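Local coordinates for protein urocanate hydratase (Paenibacillus sp. Soil724D2, PDB 7NED) that binds NAD+ and urocanate and, as a urocanase-family thiourocanate hydratase, probably adds water to thiourocanate during bacterial ergothioneine breakdown, at residues Leu26-Val29 with Leu30-Gly33; Gln128-Gly131 with Ser132-Val135; Trp215-Glu218 with Ala219-Leu223; Gly232-Ser235 with Asp236-Glu240. All coordinates share one frame; numbering follows the deposited sequence.

Contact 1: Leu26-Val29 with Leu30-Gly33. With EDO (1,2-ethanediol), chain D.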
loop_
_atom_site.group_PDB
_atom_site.type_symbol
_atom_site.label_atom_id
_atom_site.label_comp_id
_atom_site.label_asym_id
_atom_site.label_seq_id
_atom_site.Cartn_x
_atom_site.Cartn_y
_atom_site.Cartn_z
ATOM N N LEU A 26 21.361 9.160 -2.819
ATOM C CA LEU A 26 21.505 7.980 -3.671
ATOM C C LEU A 26 22.971 7.555 -3.770
ATOM O O LEU A 26 23.316 6.381 -3.561
ATOM C CB LEU A 26 20.909 8.257 -5.061
ATOM C CG LEU A 26 21.213 7.252 -6.163
ATOM C CD1 LEU A 26 20.765 5.829 -5.800
ATOM C CD2 LEU A 26 20.589 7.681 -7.482
ATOM N N GLU A 27 23.852 8.507 -4.071
ATOM C CA GLU A 27 25.264 8.183 -4.145
ATOM C C GLU A 27 25.753 7.641 -2.817
ATOM O O GLU A 27 26.558 6.696 -2.771
ATOM C CB GLU A 27 26.048 9.426 -4.536
ATOM C CG GLU A 27 25.751 9.867 -5.950
ATOM C CD GLU A 27 26.333 11.217 -6.264
ATOM O OE1 GLU A 27 26.433 12.080 -5.380
ATOM O OE2 GLU A 27 26.723 11.414 -7.429
ATOM N N ASN A 28 25.274 8.240 -1.722
ATOM C CA ASN A 28 25.755 7.900 -0.387
ATOM C C ASN A 28 25.365 6.478 0.024
ATOM O O ASN A 28 26.147 5.796 0.697
ATOM C CB ASN A 28 25.221 8.915 0.628
ATOM C CG ASN A 28 25.852 8.752 1.999
ATOM O OD1 ASN A 28 27.087 8.681 2.115
ATOM N ND2 ASN A 28 25.013 8.700 3.055
ATOM N N VAL A 29 24.155 6.007 -0.330
ATOM C CA VAL A 29 23.834 4.630 0.050
ATOM C C VAL A 29 24.668 3.658 -0.778
ATOM O O VAL A 29 24.946 2.539 -0.328
ATOM C CB VAL A 29 22.328 4.292 -0.060
ATOM C CG1 VAL A 29 21.480 5.261 0.768
ATOM C CG2 VAL A 29 21.860 4.268 -1.513
ATOM N N LEU A 30 25.047 4.036 -2.006
ATOM C CA LEU A 30 25.929 3.164 -2.779
ATOM C C LEU A 30 27.354 3.221 -2.221
ATOM O O LEU A 30 28.030 2.189 -2.094
ATOM C CB LEU A 30 25.885 3.547 -4.268
ATOM C CG LEU A 30 24.567 3.197 -4.989
ATOM C CD1 LEU A 30 24.480 3.821 -6.391
ATOM C CD2 LEU A 30 24.367 1.705 -5.083
ATOM N N GLU A 31 27.790 4.409 -1.804
ATOM C CA GLU A 31 29.105 4.534 -1.190
ATOM C C GLU A 31 29.214 3.669 0.062
ATOM O O GLU A 31 30.250 3.028 0.297
ATOM C CB GLU A 31 29.393 6.002 -0.865
ATOM C CG GLU A 31 30.757 6.227 -0.146
ATOM C CD GLU A 31 31.111 7.702 0.006
ATOM O OE1 GLU A 31 30.377 8.572 -0.547
ATOM O OE2 GLU A 31 32.120 8.002 0.689
ATOM N N ASN A 32 28.169 3.656 0.896
ATOM C CA ASN A 32 28.168 2.828 2.087
ATOM C C ASN A 32 27.632 1.431 1.839
ATOM O O ASN A 32 27.391 0.700 2.800
ATOM C CB ASN A 32 27.368 3.498 3.204
ATOM C CG ASN A 32 28.083 4.724 3.748
ATOM O OD1 ASN A 32 29.303 4.749 3.782
ATOM N ND2 ASN A 32 27.330 5.756 4.113
ATOM N N GLY A 33 27.448 1.044 0.591
ATOM C CA GLY A 33 26.778 -0.199 0.308
ATOM C C GLY A 33 27.699 -1.380 0.506
ATOM O O GLY A 33 28.911 -1.289 0.305
HETATM C C1 EDO D . 31.848 -3.172 -3.792
HETATM O O1 EDO D . 30.947 -3.582 -4.782
HETATM C C2 EDO D . 31.276 -2.018 -3.026
HETATM O O2 EDO D . 30.383 -2.409 -2.002
#
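N32 meets N28 one turn back, at the C-terminal end of helix 17-31 in the urocanase N-terminal domain. The backbone bond N32 N to N28 O (3.0 Å) is the last i to i+4 link before the chain leaves helical geometry at N32; one step earlier E31 N donates to E27 O at 2.8 Å. L30 N to L26 O is weaker, stretched to 3.3 Å. G33 N then turns back to L30 O (3.0 Å), a tighter turn that closes the helix end. The two asparagine side chains lie on the same flank, their amide planes 73° apart, with N28 OD1 3.6 Å from N32 ND2. Each amide is spoken for by the 394-396 region instead: N28 OD1 accepts from L396 N, and N32 ND2 donates to E394 O. With CG of N28 anti to its own backbone N (chi1 -171°), the amide stands out from the helix, crossing that of N32 at an angle. The acids look to the chain's beginning: E27 pairs with R13 and E31 with R8, while A6 N also donates to E31 OE1. On the apolar flank CD1 of L26 and CD1 of L30 are 4.3 Å apart, both leucines packing on Y55 of helix 52-64. Past the helix, G33 O accepts from O2 of an ethanediol (3.0 Å), probably a crystallisation additive. The chemistry therefore divides the helix end by face: leucines bury against helix 52-64, carboxylates tie down the N-terminal residues, and the two amides bind backbone groups of E394 and L396.

Contact 2: Gln128-Gly131 with Ser132-Val135. With URO ((2E)-3-(1H-imidazol-4-yl)acrylic acid), chain B.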
loop_
_atom_site.group_PDB
_atom_site.type_symbol
_atom_site.label_atom_id
_atom_site.label_comp_id
_atom_site.label_asym_id
_atom_site.label_seq_id
_atom_site.Cartn_x
_atom_site.Cartn_y
_atom_site.Cartn_z
ATOM N N GLN A 128 17.991 6.117 2.111
ATOM C CA GLN A 128 17.935 6.712 3.449
ATOM C C GLN A 128 18.907 6.057 4.425
ATOM O O GLN A 128 18.926 6.410 5.614
ATOM C CB GLN A 128 16.479 6.668 3.987
ATOM C CG GLN A 128 15.562 7.508 3.109
ATOM C CD GLN A 128 14.052 7.238 3.262
ATOM O OE1 GLN A 128 13.605 6.134 3.637
ATOM N NE2 GLN A 128 13.256 8.252 2.903
ATOM N N TYR A 129 19.698 5.109 3.929
ATOM C CA TYR A 129 20.680 4.381 4.696
ATOM C C TYR A 129 21.871 5.288 4.911
ATOM O O TYR A 129 22.249 6.036 3.996
ATOM C CB TYR A 129 21.055 3.145 3.898
ATOM C CG TYR A 129 22.045 2.212 4.508
ATOM C CD1 TYR A 129 21.659 1.311 5.479
ATOM C CD2 TYR A 129 23.348 2.186 4.054
ATOM C CE1 TYR A 129 22.587 0.425 6.024
ATOM C CE2 TYR A 129 24.280 1.310 4.593
ATOM C CZ TYR A 129 23.876 0.429 5.583
ATOM O OH TYR A 129 24.762 -0.447 6.149
ATOM N N ILE A 130 22.398 5.299 6.139
ATOM C CA ILE A 130 23.545 6.150 6.425
ATOM C C ILE A 130 24.777 5.346 6.796
ATOM O O ILE A 130 25.768 5.928 7.213
ATOM C CB ILE A 130 23.245 7.187 7.519
ATOM C CG1 ILE A 130 22.922 6.498 8.885
ATOM C CG2 ILE A 130 22.125 8.134 7.017
ATOM C CD1 ILE A 130 22.918 7.435 10.060
ATOM N N GLY A 131 24.748 4.025 6.608
ATOM C CA GLY A 131 25.790 3.137 7.085
ATOM C C GLY A 131 25.322 2.390 8.314
ATOM O O GLY A 131 24.157 2.433 8.690
ATOM N N SER A 132 26.276 1.726 8.985
ATOM C CA SER A 132 25.943 0.983 10.198
ATOM C C SER A 132 25.412 1.878 11.311
ATOM O O SER A 132 24.705 1.398 12.206
ATOM C CB SER A 132 27.185 0.222 10.698
ATOM O OG SER A 132 27.625 -0.734 9.743
ATOM N N GLN A 133 25.746 3.162 11.293
ATOM C CA GLN A 133 25.260 4.028 12.355
ATOM C C GLN A 133 23.734 4.067 12.389
ATOM O O GLN A 133 23.126 4.282 13.446
ATOM C CB GLN A 133 25.815 5.439 12.172
ATOM C CG GLN A 133 25.416 6.308 13.349
ATOM C CD GLN A 133 25.858 7.731 13.250
ATOM O OE1 GLN A 133 25.734 8.466 14.224
ATOM N NE2 GLN A 133 26.371 8.144 12.081
ATOM N N GLY A 134 23.087 3.840 11.247
ATOM C CA GLY A 134 21.639 3.993 11.226
ATOM C C GLY A 134 20.946 3.142 12.267
ATOM O O GLY A 134 19.925 3.555 12.835
ATOM N N VAL A 135 21.504 1.962 12.567
ATOM C CA VAL A 135 20.868 1.036 13.487
ATOM C C VAL A 135 21.556 1.008 14.849
ATOM O O VAL A 135 21.074 0.329 15.765
ATOM C CB VAL A 135 20.812 -0.388 12.877
ATOM C CG1 VAL A 135 22.196 -1.058 12.910
ATOM C CG2 VAL A 135 19.769 -1.262 13.565
HETATM O OAA URO B . 18.826 1.957 9.439
HETATM C CAI URO B . 18.667 1.572 8.205
HETATM O OAB URO B . 19.050 2.186 7.290
HETATM C CAC URO B . 17.938 0.324 7.926
HETATM C CAD URO B . 17.464 -0.387 8.915
HETATM C CAJ URO B . 16.800 -1.552 8.461
HETATM C CAF URO B . 16.448 -2.653 9.184
HETATM N NAH URO B . 15.988 -3.648 8.363
HETATM C CAE URO B . 16.056 -3.142 7.153
HETATM N NAG URO B . 16.542 -1.881 7.157
HETATM O O HOH W 1 27.032 6.865 9.445
#
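I130 reaches over the start of helix 133-150, its CG1 3.6 Å from G134 N and its CD1 4.1 Å from both CB and NE2 of Q133. Placing CG1 between the backbone N and carbonyl carbon (chi1 63°) swings the ethyl arm across this first turn. The Q133 chain is fully extended and runs past CD1; its NE2 hands a hydrogen to water 1, which in turn donates to I130 O (2.7 Å), so I130 is tied to Q133 through its carbonyl as well as packed on it by CD1. The glutamine amide is further held by A398, R399 and I400. Y129 faces another way. Its ring carries G131 N over one face, 3.4 Å above the plane and offset toward the rim, and turns its edge to urocanate, CD1 lying 3.3 Å from carboxylate atom OAB near the ring plane. Y42 stacks on the same ring. A leucine in place of Y129 would probably leave Y42 without its stacking partner and the carboxylate without the flat edge beside it. Past the two side chains the backbone turns tightly, G134 N donating to G131 O (3.1 Å). Both glycines suit their places, since G131 has a positive phi of 104° and a CB on G134 would clash with urocanate OAA. S132 OG is taken by G167 O. The contact thus forms one wall of the urocanate pocket, where an aromatic edge and a bare glycine flank the carboxylate, whose charge R352, hydrogen-bonded to the ligand along with T123, would probably help to balance.

Contact 3: Trp215-Glu218 with Ala219-Leu223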
loop_
_atom_site.group_PDB
_atom_site.type_symbol
_atom_site.label_atom_id
_atom_site.label_comp_id
_atom_site.label_asym_id
_atom_site.label_seq_id
_atom_site.Cartn_x
_atom_site.Cartn_y
_atom_site.Cartn_z
ATOM N N TRP A 215 39.064 -14.291 25.939
ATOM C CA TRP A 215 38.893 -12.835 25.940
ATOM C C TRP A 215 37.578 -12.404 26.600
ATOM O O TRP A 215 37.543 -11.442 27.385
ATOM C CB TRP A 215 38.965 -12.330 24.501
ATOM C CG TRP A 215 40.323 -12.383 23.911
ATOM C CD1 TRP A 215 41.499 -12.602 24.569
ATOM C CD2 TRP A 215 40.653 -12.270 22.517
ATOM N NE1 TRP A 215 42.551 -12.590 23.671
ATOM C CE2 TRP A 215 42.055 -12.399 22.405
ATOM C CE3 TRP A 215 39.892 -12.086 21.352
ATOM C CZ2 TRP A 215 42.717 -12.332 21.179
ATOM C CZ3 TRP A 215 40.545 -12.011 20.127
ATOM C CH2 TRP A 215 41.951 -12.137 20.047
ATOM N N ILE A 216 36.478 -13.072 26.272
ATOM C CA ILE A 216 35.205 -12.714 26.888
ATOM C C ILE A 216 35.284 -12.931 28.389
ATOM O O ILE A 216 34.808 -12.117 29.183
ATOM C CB ILE A 216 34.051 -13.536 26.288
ATOM C CG1 ILE A 216 33.830 -13.207 24.792
ATOM C CG2 ILE A 216 32.811 -13.327 27.161
ATOM C CD1 ILE A 216 33.381 -11.771 24.475
ATOM N N GLU A 217 35.893 -14.037 28.805
ATOM C CA GLU A 217 35.954 -14.330 30.235
ATOM C C GLU A 217 36.757 -13.271 30.991
ATOM O O GLU A 217 36.323 -12.773 32.039
ATOM C CB GLU A 217 36.551 -15.717 30.445
ATOM C CG GLU A 217 36.472 -16.136 31.881
ATOM C CD GLU A 217 36.813 -17.587 32.080
ATOM O OE1 GLU A 217 36.413 -18.104 33.139
ATOM O OE2 GLU A 217 37.472 -18.196 31.200
ATOM N N GLU A 218 37.932 -12.917 30.475
ATOM C CA GLU A 218 38.736 -11.877 31.102
ATOM C C GLU A 218 37.968 -10.577 31.243
ATOM O O GLU A 218 38.081 -9.891 32.265
ATOM C CB GLU A 218 39.999 -11.641 30.294
ATOM C CG GLU A 218 41.046 -10.882 31.046
ATOM C CD GLU A 218 42.357 -10.887 30.313
ATOM O OE1 GLU A 218 42.318 -10.687 29.063
ATOM O OE2 GLU A 218 43.413 -11.047 30.988
ATOM N N ALA A 219 37.231 -10.186 30.203
ATOM C CA ALA A 219 36.465 -8.945 30.266
ATOM C C ALA A 219 35.336 -9.045 31.289
ATOM O O ALA A 219 35.175 -8.163 32.148
ATOM C CB ALA A 219 35.914 -8.603 28.866
ATOM N N VAL A 220 34.511 -10.094 31.193
ATOM C CA VAL A 220 33.441 -10.282 32.155
ATOM C C VAL A 220 33.979 -10.195 33.572
ATOM O O VAL A 220 33.446 -9.463 34.414
ATOM C CB VAL A 220 32.738 -11.627 31.922
ATOM C CG1 VAL A 220 31.742 -11.863 33.014
ATOM C CG2 VAL A 220 31.941 -11.541 30.602
ATOM N N ASP A 221 35.004 -10.992 33.855
ATOM C CA ASP A 221 35.566 -11.068 35.204
ATOM C C ASP A 221 35.984 -9.691 35.698
ATOM O O ASP A 221 35.833 -9.387 36.883
ATOM C CB ASP A 221 36.763 -12.028 35.224
ATOM C CG ASP A 221 36.361 -13.504 35.155
ATOM O OD1 ASP A 221 35.152 -13.817 35.285
ATOM O OD2 ASP A 221 37.270 -14.351 34.936
ATOM N N ASN A 222 36.550 -8.859 34.819
ATOM C CA ASN A 222 36.992 -7.523 35.188
ATOM C C ASN A 222 35.920 -6.444 35.026
ATOM O O ASN A 222 36.182 -5.286 35.359
ATOM C CB ASN A 222 38.240 -7.164 34.390
ATOM C CG ASN A 222 39.458 -7.870 34.921
ATOM O OD1 ASN A 222 39.661 -7.923 36.140
ATOM N ND2 ASN A 222 40.252 -8.453 34.032
ATOM N N LEU A 223 34.722 -6.791 34.554
ATOM C CA LEU A 223 33.687 -5.799 34.241
ATOM C C LEU A 223 34.129 -4.833 33.148
ATOM O O LEU A 223 33.638 -3.703 33.080
ATOM C CB LEU A 223 33.250 -4.998 35.482
ATOM C CG LEU A 223 32.765 -5.775 36.701
ATOM C CD1 LEU A 223 32.331 -4.763 37.757
ATOM C CD2 LEU A 223 31.641 -6.790 36.395
#
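I216 O receives V220 N at 2.9 Å, an almost straight bond in the last turns of helix 209-222, the helix of the beta-alpha-beta unit formed with strands 204-206 and 226-231 in the Rossmann-like domain. The neighbouring links follow suit, A219 N to W215 O and D221 N to E217 O, whereas N222 N to E218 O is longer (3.2 Å) and bent. L223, with positive phi, ends the helix in a Schellman motif, its N also bonding back to V220 O. On the inner flank CG2 of I216 and CG2 of V220 approach to 4.0 Å, and both residues pack on A182 and F159 of the parallel sheet. A219, its methyl group over W215 O, adds contacts with A182 and V226. W215 lies off toward the sheet's edge strand, where R204 makes a cation-pi interaction with its ring. The outer flank is polar and exposed. E217 and D221 carry like charges, their carboxylate planes 57° apart and E217 OE1 4.2 Å from D221 OD2; mutual repulsion is probably eased by solvent. E218 and N222 run alongside one another in the same direction, the carboxylate and amide planes 30° apart. Because CG of N222 stands beside its own backbone N (chi1 -76°), the amide folds back along the helix, and ND2 comes to rest 3.9 Å from CG of E218.

Contact 4: Gly232-Ser235 with Asp236-Glu240. With NAD (nicotinamide-adenine-dinucleotide), chain C.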
loop_
_atom_site.group_PDB
_atom_site.type_symbol
_atom_site.label_atom_id
_atom_site.label_comp_id
_atom_site.label_asym_id
_atom_site.label_seq_id
_atom_site.Cartn_x
_atom_site.Cartn_y
_atom_site.Cartn_z
ATOM N N GLY A 232 33.371 -17.743 11.817
ATOM C CA GLY A 232 32.698 -19.018 11.936
ATOM C C GLY A 232 31.236 -18.868 11.573
ATOM O O GLY A 232 30.727 -17.766 11.333
ATOM N N ASN A 233 30.560 -20.003 11.561
ATOM C CA ASN A 233 29.152 -20.066 11.233
ATOM C C ASN A 233 28.344 -20.156 12.522
ATOM O O ASN A 233 28.639 -20.988 13.385
ATOM C CB ASN A 233 28.897 -21.269 10.333
ATOM C CG ASN A 233 27.546 -21.230 9.692
ATOM O OD1 ASN A 233 26.516 -21.131 10.378
ATOM N ND2 ASN A 233 27.531 -21.292 8.369
ATOM N N ALA A 234 27.350 -19.275 12.664
ATOM C CA ALA A 234 26.523 -19.297 13.872
ATOM C C ALA A 234 25.865 -20.657 14.103
ATOM O O ALA A 234 25.639 -21.049 15.261
ATOM C CB ALA A 234 25.439 -18.202 13.818
ATOM N N SER A 235 25.519 -21.383 13.034
ATOM C CA SER A 235 24.846 -22.655 13.253
ATOM C C SER A 235 25.818 -23.737 13.706
ATOM O O SER A 235 25.376 -24.833 14.066
ATOM C CB SER A 235 24.094 -23.112 11.983
ATOM O OG SER A 235 24.990 -23.190 10.886
ATOM N N ASP A 236 27.114 -23.455 13.695
ATOM C CA ASP A 236 28.108 -24.316 14.325
ATOM C C ASP A 236 28.476 -23.837 15.722
ATOM O O ASP A 236 28.605 -24.656 16.638
ATOM C CB ASP A 236 29.388 -24.376 13.474
ATOM C CG ASP A 236 29.135 -24.918 12.075
ATOM O OD1 ASP A 236 29.881 -24.547 11.137
ATOM O OD2 ASP A 236 28.212 -25.735 11.928
ATOM N N ILE A 237 28.643 -22.522 15.907
ATOM C CA ILE A 237 29.179 -22.020 17.176
ATOM C C ILE A 237 28.122 -22.100 18.258
ATOM O O ILE A 237 28.413 -22.493 19.397
ATOM C CB ILE A 237 29.695 -20.579 17.039
ATOM C CG1 ILE A 237 30.892 -20.477 16.072
ATOM C CG2 ILE A 237 30.035 -19.981 18.461
ATOM C CD1 ILE A 237 32.092 -21.291 16.486
ATOM N N TYR A 238 26.880 -21.699 17.939
ATOM C CA TYR A 238 25.859 -21.652 18.983
ATOM C C TYR A 238 25.627 -23.027 19.579
ATOM O O TYR A 238 25.623 -23.144 20.820
ATOM C CB TYR A 238 24.548 -21.058 18.474
ATOM C CG TYR A 238 24.512 -19.551 18.293
ATOM C CD1 TYR A 238 23.339 -18.853 18.522
ATOM C CD2 TYR A 238 25.641 -18.836 17.883
ATOM C CE1 TYR A 238 23.275 -17.497 18.339
ATOM C CE2 TYR A 238 25.586 -17.476 17.698
ATOM C CZ TYR A 238 24.383 -16.813 17.917
ATOM O OH TYR A 238 24.312 -15.454 17.723
ATOM N N PRO A 239 25.469 -24.092 18.796
ATOM C CA PRO A 239 25.291 -25.417 19.411
ATOM C C PRO A 239 26.503 -25.851 20.198
ATOM O O PRO A 239 26.353 -26.569 21.196
ATOM C CB PRO A 239 25.056 -26.346 18.212
ATOM C CG PRO A 239 24.583 -25.438 17.108
ATOM C CD PRO A 239 25.304 -24.138 17.326
ATOM N N GLU A 240 27.697 -25.436 19.768
ATOM C CA GLU A 240 28.910 -25.774 20.509
ATOM C C GLU A 240 28.922 -25.117 21.889
ATOM O O GLU A 240 29.345 -25.733 22.873
ATOM C CB GLU A 240 30.136 -25.383 19.687
ATOM C CG GLU A 240 31.450 -25.503 20.421
ATOM C CD GLU A 240 31.864 -26.944 20.655
ATOM O OE1 GLU A 240 32.947 -27.146 21.241
ATOM O OE2 GLU A 240 31.118 -27.868 20.250
HETATM P PA NAD C . 24.017 -8.225 5.516
HETATM O O1A NAD C . 23.569 -9.350 4.587
HETATM O O2A NAD C . 24.844 -7.065 5.134
HETATM O O5B NAD C . 25.052 -9.047 6.576
HETATM C C5B NAD C . 24.598 -10.276 6.976
HETATM C C4B NAD C . 25.871 -10.941 7.676
HETATM O O4B NAD C . 25.622 -12.242 8.130
HETATM C C3B NAD C . 26.915 -11.029 6.516
HETATM O O3B NAD C . 28.107 -10.497 6.922
HETATM C C2B NAD C . 27.036 -12.568 6.290
HETATM O O2B NAD C . 28.326 -12.978 6.018
HETATM C C1B NAD C . 26.740 -13.046 7.708
HETATM N N9A NAD C . 26.233 -14.416 7.795
HETATM C C8A NAD C . 25.353 -15.091 6.956
HETATM N N7A NAD C . 25.115 -16.322 7.337
HETATM C C5A NAD C . 25.851 -16.471 8.505
HETATM C C6A NAD C . 26.031 -17.558 9.390
HETATM N N6A NAD C . 25.399 -18.737 9.198
HETATM N N1A NAD C . 26.834 -17.418 10.482
HETATM C C2A NAD C . 27.463 -16.222 10.606
HETATM N N3A NAD C . 27.392 -15.113 9.853
HETATM C C4A NAD C . 26.570 -15.279 8.795
HETATM O O3 NAD C . 22.682 -8.017 6.310
HETATM P PN NAD C . 22.502 -6.738 7.245
HETATM O O1N NAD C . 22.185 -5.394 6.658
HETATM O O2N NAD C . 23.483 -6.876 8.390
HETATM O O5D NAD C . 21.019 -7.054 8.065
HETATM C C5D NAD C . 21.012 -8.309 8.766
HETATM C C4D NAD C . 19.628 -8.551 9.303
HETATM O O4D NAD C . 19.134 -7.411 9.981
HETATM C C3D NAD C . 18.732 -8.657 7.961
HETATM O O3D NAD C . 17.779 -9.709 8.062
HETATM C C2D NAD C . 17.973 -7.281 7.910
HETATM O O2D NAD C . 16.690 -7.325 7.433
HETATM C C1D NAD C . 17.832 -7.274 9.465
HETATM N N1N NAD C . 17.196 -6.107 10.091
HETATM C C2N NAD C . 15.842 -6.078 9.818
HETATM C C3N NAD C . 15.025 -5.101 10.365
HETATM C C7N NAD C . 13.549 -5.125 9.945
HETATM O O7N NAD C . 12.632 -4.666 10.626
HETATM N N7N NAD C . 13.257 -5.634 8.691
HETATM C C4N NAD C . 15.637 -4.173 11.219
HETATM C C5N NAD C . 17.004 -4.253 11.479
HETATM C C6N NAD C . 17.800 -5.263 10.912
HETATM O O HOH W 2 31.776 -22.683 11.767
#
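N233 O takes two backbone donors, I237 N (3.0 Å) and D236 N (2.9 Å), as the chain turns from strand 226-231 into helix 234-243 of the Rossmann-like domain. N233 is the N-cap: its OD1 accepts S235 N at 2.8 Å on an in-plane lone pair, and S235 OG at 2.6 Å from above the plane. With CG anti to the backbone N (chi1 -167°), the same oxygen also meets the adenine, accepting from NAD N6A (2.9 Å). A234 N completes the pair, pointing straight at NAD N1A (2.9 Å), so adenine is read along the edge that carries N6A and N1A, while V265 O takes N233 ND2. Substituting N233 by alanine would probably leave adenine N6A and the first-turn S235 N without their shared acceptor. Water 2 links N233 N to D236 OD1, and S267 OG binds D236 OD2. One turn on, Y238 packs against A234, its CE2 4.0 Å from A234 CB, and its OH is bonded to T252 O. P239, lacking an N-H, interrupts the bonding and sets its ring against the preceding turn, CG 3.2 Å from S235 O.

Contacts 1 and 2 form one block beside the bound urocanate: their centres are 10 Å apart, V29 CG1 packs 3.4 Å from Y129 O, and N32 O lies 3.6 Å from Y129 CE2. Contact 2 supplies Y129 and G134 to the urocanate pocket, and the V29 side chain, packed on Y129, is about 8 Å from the ligand. Contact 4 serves the far end of the cofactor, holding adenine, with its centre about 27 Å from that of contact 2; NAD spans the interval, coming about 6 Å from the Y129 side chain. Contact 3 shares the Rossmann-like domain with contact 4, centres about 21 Å apart, but contributes no residue to the urocanate or NAD pocket.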